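Local structure of amidohydrolase 3 domain-containing protein (Pyrococcus furiosus, 3ICJ) at residues G141-E146 and Y166-H171; K276-N281 and K339-D344. The protein is an uncharacterized metal-dependent hydrolase of the amidohydrolase family that binds zinc and probably cleaves carbon-nitrogen bonds other than peptide bonds. One frame throughout, in Å; residues are numbered along the deposited sequence.

Contact 1 (G141-E146 and Y166-H171); sequences GWDQDE and YRRCFH
Trp142 and Arg167 pair as a parallel beta bridge, CA atoms 5.0 Å apart, where strands 137-142 and 163-167 of a mixed sheet end. The tight part is the indole. Arg167 CG sits over one face of the six-membered ring, 3.8 Å from its centroid and 14° off the normal, a CH-pi contact. The ring reaches this place with Trp142 CG between the backbone N and the carbonyl carbon (chi1 61°), and its NE1 is bonded to Leu165 O. A leucine here has neither indole face nor N-H, and would probably leave Leu165 O without this donor and the Arg167 stem freer to shift. Arg168 N donates to Trp142 O at 3.0 Å, a backbone bond of the bridge at the strand ends.

The solvent side is polar: Arg168 is exposed there and Gln144 partly so. Between the two arginines lies the buried acid Asp143, N-cap of helix 144-147. Its OD2 is 3.2 Å from Arg168 NH1, while OD1 is 3.3 Å from Arg167 NH2 but well out of the guanidinium plane, a purely electrostatic pairing. OD1 also caps Asp145 N. Gln144 fixes the Arg167 head more directly: Arg167 NE donates to a lone pair of Gln144 OE1 at 2.9 Å, with an N-H...O angle of 162°.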
loop_
_atom_site.group_PDB
_atom_site.type_symbol
_atom_site.label_atom_id
_atom_site.label_comp_id
_atom_site.label_asym_id
_atom_site.label_seq_id
_atom_site.Cartn_x
_atom_site.Cartn_y
_atom_site.Cartn_z
ATOM N N GLY A 141 -16.948 -12.051 2.664
ATOM C CA GLY A 141 -18.111 -11.201 2.852
ATOM C C GLY A 141 -19.440 -11.849 3.190
ATOM O O GLY A 141 -20.460 -11.163 3.195
ATOM N N TRP A 142 -19.451 -13.155 3.467
ATOM C CA TRP A 142 -20.685 -13.805 3.924
ATOM C C TRP A 142 -21.033 -13.450 5.377
ATOM O O TRP A 142 -20.181 -13.013 6.152
ATOM C CB TRP A 142 -20.643 -15.326 3.726
ATOM C CG TRP A 142 -19.542 -16.052 4.470
ATOM C CD1 TRP A 142 -18.330 -16.438 3.959
ATOM C CD2 TRP A 142 -19.557 -16.498 5.844
ATOM N NE1 TRP A 142 -17.591 -17.089 4.919
ATOM C CE2 TRP A 142 -18.317 -17.142 6.085
ATOM C CE3 TRP A 142 -20.495 -16.421 6.889
ATOM C CZ2 TRP A 142 -17.986 -17.704 7.337
ATOM C CZ3 TRP A 142 -20.160 -16.971 8.137
ATOM C CH2 TRP A 142 -18.920 -17.611 8.344
ATOM N N ASP A 143 -22.290 -13.675 5.734
ATOM C CA ASP A 143 -22.810 -13.365 7.058
ATOM C C ASP A 143 -23.898 -14.395 7.328
ATOM O O ASP A 143 -24.814 -14.561 6.515
ATOM C CB ASP A 143 -23.380 -11.936 7.057
ATOM C CG ASP A 143 -23.770 -11.423 8.449
ATOM O OD1 ASP A 143 -24.047 -12.220 9.372
ATOM O OD2 ASP A 143 -23.820 -10.184 8.608
ATOM N N GLN A 144 -23.792 -15.084 8.466
ATOM C CA GLN A 144 -24.738 -16.155 8.830
ATOM C C GLN A 144 -26.166 -15.658 9.113
ATOM O O GLN A 144 -27.114 -16.434 9.020
ATOM C CB GLN A 144 -24.212 -16.993 10.004
ATOM C CG GLN A 144 -24.265 -16.312 11.376
ATOM C CD GLN A 144 -23.054 -15.435 11.674
ATOM O OE1 GLN A 144 -22.144 -15.267 10.848
ATOM N NE2 GLN A 144 -23.036 -14.877 12.871
ATOM N N ASP A 145 -26.306 -14.375 9.447
ATOM C CA ASP A 145 -27.618 -13.741 9.637
ATOM C C ASP A 145 -28.341 -13.553 8.313
ATOM O O ASP A 145 -29.545 -13.796 8.225
ATOM C CB ASP A 145 -27.476 -12.392 10.342
ATOM C CG ASP A 145 -26.837 -12.513 11.714
ATOM O OD1 ASP A 145 -27.087 -13.522 12.410
ATOM O OD2 ASP A 145 -26.086 -11.592 12.094
ATOM N N GLU A 146 -27.594 -13.127 7.291
ATOM C CA GLU A 146 -28.116 -12.979 5.929
ATOM C C GLU A 146 -28.409 -14.340 5.276
ATOM O O GLU A 146 -29.346 -14.471 4.490
ATOM C CB GLU A 146 -27.140 -12.168 5.068
ATOM C CG GLU A 146 -26.909 -10.729 5.543
ATOM C CD GLU A 146 -25.765 -10.019 4.809
ATOM O OE1 GLU A 146 -24.849 -10.693 4.290
ATOM O OE2 GLU A 146 -25.777 -8.771 4.760
ATOM N N TYR A 166 -13.805 -16.129 3.709
ATOM C CA TYR A 166 -13.849 -15.219 4.848
ATOM C C TYR A 166 -15.286 -14.854 5.207
ATOM O O TYR A 166 -16.153 -14.773 4.336
ATOM C CB TYR A 166 -13.044 -13.952 4.550
ATOM C CG TYR A 166 -11.548 -14.165 4.546
ATOM C CD1 TYR A 166 -10.818 -14.135 5.727
ATOM C CD2 TYR A 166 -10.863 -14.396 3.360
ATOM C CE1 TYR A 166 -9.450 -14.329 5.728
ATOM C CE2 TYR A 166 -9.495 -14.591 3.351
ATOM C CZ TYR A 166 -8.793 -14.557 4.537
ATOM O OH TYR A 166 -7.431 -14.750 4.533
ATOM N N ARG A 167 -15.530 -14.635 6.494
ATOM C CA ARG A 167 -16.695 -13.876 6.934
ATOM C C ARG A 167 -16.511 -12.384 6.677
ATOM O O ARG A 167 -15.405 -11.927 6.388
ATOM C CB ARG A 167 -16.966 -14.122 8.420
ATOM C CG ARG A 167 -18.377 -13.770 8.861
ATOM C CD ARG A 167 -18.545 -13.940 10.361
ATOM N NE ARG A 167 -19.864 -13.509 10.816
ATOM C CZ ARG A 167 -20.207 -12.241 11.019
ATOM N NH1 ARG A 167 -19.327 -11.272 10.807
ATOM N NH2 ARG A 167 -21.430 -11.940 11.433
ATOM N N ARG A 168 -17.600 -11.631 6.782
ATOM C CA ARG A 168 -17.555 -10.186 6.589
ATOM C C ARG A 168 -16.384 -9.566 7.343
ATOM O O ARG A 168 -15.593 -8.814 6.771
ATOM C CB ARG A 168 -18.869 -9.545 7.038
ATOM C CG ARG A 168 -19.812 -9.197 5.897
ATOM C CD ARG A 168 -21.113 -8.608 6.415
ATOM N NE ARG A 168 -20.894 -7.376 7.169
ATOM C CZ ARG A 168 -20.955 -7.290 8.494
ATOM N NH1 ARG A 168 -21.230 -8.366 9.217
ATOM N NH2 ARG A 168 -20.741 -6.128 9.095
ATOM N N CYS A 169 -16.279 -9.884 8.629
ATOM C CA CYS A 169 -15.341 -9.203 9.512
ATOM C C CYS A 169 -13.898 -9.492 9.111
ATOM O O CYS A 169 -12.982 -8.756 9.480
ATOM C CB CYS A 169 -15.575 -9.618 10.966
ATOM S SG CYS A 169 -15.797 -11.396 11.209
ATOM N N PHE A 170 -13.702 -10.566 8.354
ATOM C CA PHE A 170 -12.351 -11.150 8.162
ATOM C C PHE A 170 -11.727 -11.716 9.451
ATOM O O PHE A 170 -10.536 -12.033 9.477
ATOM C CB PHE A 170 -11.357 -10.193 7.453
ATOM C CG PHE A 170 -11.739 -9.839 6.036
ATOM C CD1 PHE A 170 -11.303 -10.622 4.966
ATOM C CD2 PHE A 170 -12.513 -8.709 5.769
ATOM C CE1 PHE A 170 -11.652 -10.295 3.647
ATOM C CE2 PHE A 170 -12.868 -8.373 4.455
ATOM C CZ PHE A 170 -12.432 -9.170 3.392
ATOM N N HIS A 171 -12.526 -11.848 10.511
ATOM C CA HIS A 171 -12.045 -12.427 11.772
ATOM C C HIS A 171 -12.351 -13.926 11.852
ATOM O O HIS A 171 -11.857 -14.608 12.750
ATOM C CB HIS A 171 -12.616 -11.685 12.999
ATOM C CG HIS A 171 -12.316 -10.217 13.013
ATOM N ND1 HIS A 171 -11.047 -9.714 12.816
ATOM C CD2 HIS A 171 -13.122 -9.145 13.199
ATOM C CE1 HIS A 171 -11.086 -8.394 12.874
ATOM N NE2 HIS A 171 -12.333 -8.025 13.107
#

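Contact 2 (K276-N281 and K339-D344)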
loop_
_atom_site.group_PDB
_atom_site.type_symbol
_atom_site.label_atom_id
_atom_site.label_comp_id
_atom_site.label_asym_id
_atom_site.label_seq_id
_atom_site.Cartn_x
_atom_site.Cartn_y
_atom_site.Cartn_z
ATOM N N LYS A 276 19.451 -14.674 2.457
ATOM C CA LYS A 276 19.768 -14.989 1.064
ATOM C C LYS A 276 20.434 -13.812 0.354
ATOM O O LYS A 276 21.360 -14.016 -0.442
ATOM C CB LYS A 276 18.514 -15.450 0.300
ATOM C CG LYS A 276 18.053 -16.867 0.663
ATOM C CD LYS A 276 16.777 -17.227 -0.082
ATOM C CE LYS A 276 16.317 -18.634 0.308
ATOM N NZ LYS A 276 15.183 -19.106 -0.543
ATOM N N LEU A 277 19.989 -12.591 0.679
ATOM C CA LEU A 277 20.627 -11.371 0.164
ATOM C C LEU A 277 22.109 -11.250 0.577
ATOM O O LEU A 277 22.972 -11.013 -0.278
ATOM C CB LEU A 277 19.832 -10.105 0.541
ATOM C CG LEU A 277 18.402 -9.857 0.033
ATOM C CD1 LEU A 277 18.038 -8.363 0.184
ATOM C CD2 LEU A 277 18.214 -10.267 -1.404
ATOM N N GLU A 278 22.389 -11.453 1.866
ATOM C CA GLU A 278 23.757 -11.417 2.415
ATOM C C GLU A 278 24.693 -12.464 1.826
ATOM O O GLU A 278 25.898 -12.212 1.687
ATOM C CB GLU A 278 23.735 -11.542 3.949
ATOM C CG GLU A 278 23.132 -10.342 4.611
ATOM C CD GLU A 278 22.991 -10.478 6.099
ATOM O OE1 GLU A 278 23.117 -11.604 6.630
ATOM O OE2 GLU A 278 22.757 -9.439 6.747
ATOM N N GLU A 279 24.132 -13.617 1.449
ATOM C CA GLU A 279 24.915 -14.705 0.853
ATOM C C GLU A 279 25.326 -14.421 -0.595
ATOM O O GLU A 279 26.262 -15.032 -1.104
ATOM C CB GLU A 279 24.209 -16.069 0.982
ATOM C CG GLU A 279 24.247 -16.695 2.375
ATOM C CD GLU A 279 25.661 -17.052 2.830
ATOM O OE1 GLU A 279 26.052 -16.619 3.940
ATOM O OE2 GLU A 279 26.385 -17.744 2.075
ATOM N N LEU A 280 24.657 -13.463 -1.230
ATOM C CA LEU A 280 25.068 -12.978 -2.547
ATOM C C LEU A 280 25.666 -11.579 -2.509
ATOM O O LEU A 280 26.124 -11.088 -3.536
ATOM C CB LEU A 280 23.882 -12.975 -3.520
ATOM C CG LEU A 280 23.502 -14.300 -4.170
ATOM C CD1 LEU A 280 22.133 -14.157 -4.767
ATOM C CD2 LEU A 280 24.522 -14.710 -5.243
ATOM N N ASN A 281 25.653 -10.949 -1.329
ATOM C CA ASN A 281 25.848 -9.487 -1.171
ATOM C C ASN A 281 24.919 -8.652 -2.072
ATOM O O ASN A 281 25.284 -7.564 -2.535
ATOM C CB ASN A 281 27.327 -9.099 -1.361
ATOM C CG ASN A 281 27.674 -7.728 -0.795
ATOM O OD1 ASN A 281 27.054 -7.243 0.156
ATOM N ND2 ASN A 281 28.672 -7.091 -1.398
ATOM N N LYS A 339 22.086 -1.485 6.501
ATOM C CA LYS A 339 23.149 -0.506 6.244
ATOM C C LYS A 339 24.215 -0.920 5.193
ATOM O O LYS A 339 24.299 -0.265 4.147
ATOM C CB LYS A 339 23.824 -0.074 7.545
ATOM C CG LYS A 339 23.089 0.962 8.365
ATOM C CD LYS A 339 23.969 1.246 9.572
ATOM C CE LYS A 339 23.493 2.422 10.352
ATOM N NZ LYS A 339 24.194 2.426 11.676
ATOM N N PRO A 340 24.978 -2.020 5.413
ATOM C CA PRO A 340 25.986 -2.242 4.356
ATOM C C PRO A 340 25.394 -2.754 3.019
ATOM O O PRO A 340 26.071 -2.685 2.009
ATOM C CB PRO A 340 26.936 -3.276 4.978
ATOM C CG PRO A 340 26.070 -4.073 5.885
ATOM C CD PRO A 340 25.027 -3.095 6.426
ATOM N N LEU A 341 24.133 -3.205 3.014
ATOM C CA LEU A 341 23.433 -3.581 1.763
ATOM C C LEU A 341 22.794 -2.378 1.046
ATOM O O LEU A 341 22.162 -2.537 -0.013
ATOM C CB LEU A 341 22.378 -4.675 2.020
ATOM C CG LEU A 341 22.890 -6.031 2.549
ATOM C CD1 LEU A 341 21.723 -6.931 2.944
ATOM C CD2 LEU A 341 23.784 -6.727 1.547
ATOM N N GLY A 342 22.938 -1.183 1.637
ATOM C CA GLY A 342 22.362 0.044 1.096
ATOM C C GLY A 342 20.829 0.059 1.076
ATOM O O GLY A 342 20.225 0.831 0.334
ATOM N N LEU A 343 20.197 -0.795 1.884
ATOM C CA LEU A 343 18.731 -0.929 1.841
ATOM C C LEU A 343 18.050 0.054 2.784
ATOM O O LEU A 343 18.550 0.326 3.874
ATOM C CB LEU A 343 18.298 -2.371 2.171
ATOM C CG LEU A 343 18.678 -3.466 1.171
ATOM C CD1 LEU A 343 18.446 -4.860 1.770
ATOM C CD2 LEU A 343 17.888 -3.303 -0.129
ATOM N N ASP A 344 16.917 0.612 2.342
ATOM C CA ASP A 344 16.022 1.404 3.199
ATOM C C ASP A 344 15.322 0.531 4.267
ATOM O O ASP A 344 15.180 -0.692 4.114
ATOM C CB ASP A 344 14.948 2.105 2.328
ATOM C CG ASP A 344 14.309 3.323 3.019
ATOM O OD1 ASP A 344 14.829 3.802 4.064
ATOM O OD2 ASP A 344 13.294 3.815 2.489
#
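Leu341 pushes its two methyls against the last turn of helix 274-280 and buries the most surface of any residue here, with Leu277 next and Asn281 third. The contact joins two helix ends of the amidohydrolase domain, each closed by a Schellman motif: Asn281 is the C-prime residue of helix 274-280, and Gly342 that of the helix leading into 339-344. Both have positive phi.

The branches of Leu341 divide the work. CD1 lies 4.0 Å from Glu278 CG, the two side chains crossing at about a right angle, and 4.4 Å from Leu277 CB, so it rests on the stems of two successive helical residues. CD2 turns to the helix end, where Asn281 OD1 stands 3.6 Å away in plain van der Waals contact. With its CG anti to the backbone N (chi1 -162°), Asn281 brings its amide to that methyl.

Leu277 is buried and points toward 339-344. Its CD1 meets Leu343 CD1 at 3.9 Å, methyl to methyl, and this pair extends the apolar patch begun by Leu341. Glu278 lends the contact only its aliphatic stem; its carboxylate goes to a salt bridge with Arg337. The backbone of Leu341 is in turn hydrogen-bonded to Lys284, just beyond the helix end.

No hydrogen bond or salt bridge crosses between 276-281 and 339-344; polar ties such as Leu341 to Lys284 and Glu278 to Arg337 run alongside. The contact itself therefore rests on dispersion and the burial of leucine methyls, and even the Asn281 oxygen only touches a methyl.

Contact 1 closes before contact 2 opens along the chain, and the two lie on opposite sides of its centre, with their own centres 42 Å apart and nearest atoms about 24 Å apart. They share no strand, helix or sheet. Contact 1 belongs to the mixed sheet containing strands 137-142 and 163-167, whereas contact 2 joins the end of helix 274-280 to the connection between helix 328-338 and strand 346-349. Both contacts belong to the amidohydrolase part of the chain, yet they are away from the zinc sites formed by residues such as His101, His348 and Asp434. They are therefore separate pieces of structural packing, each joining its own part of the fold away from the zinc centre.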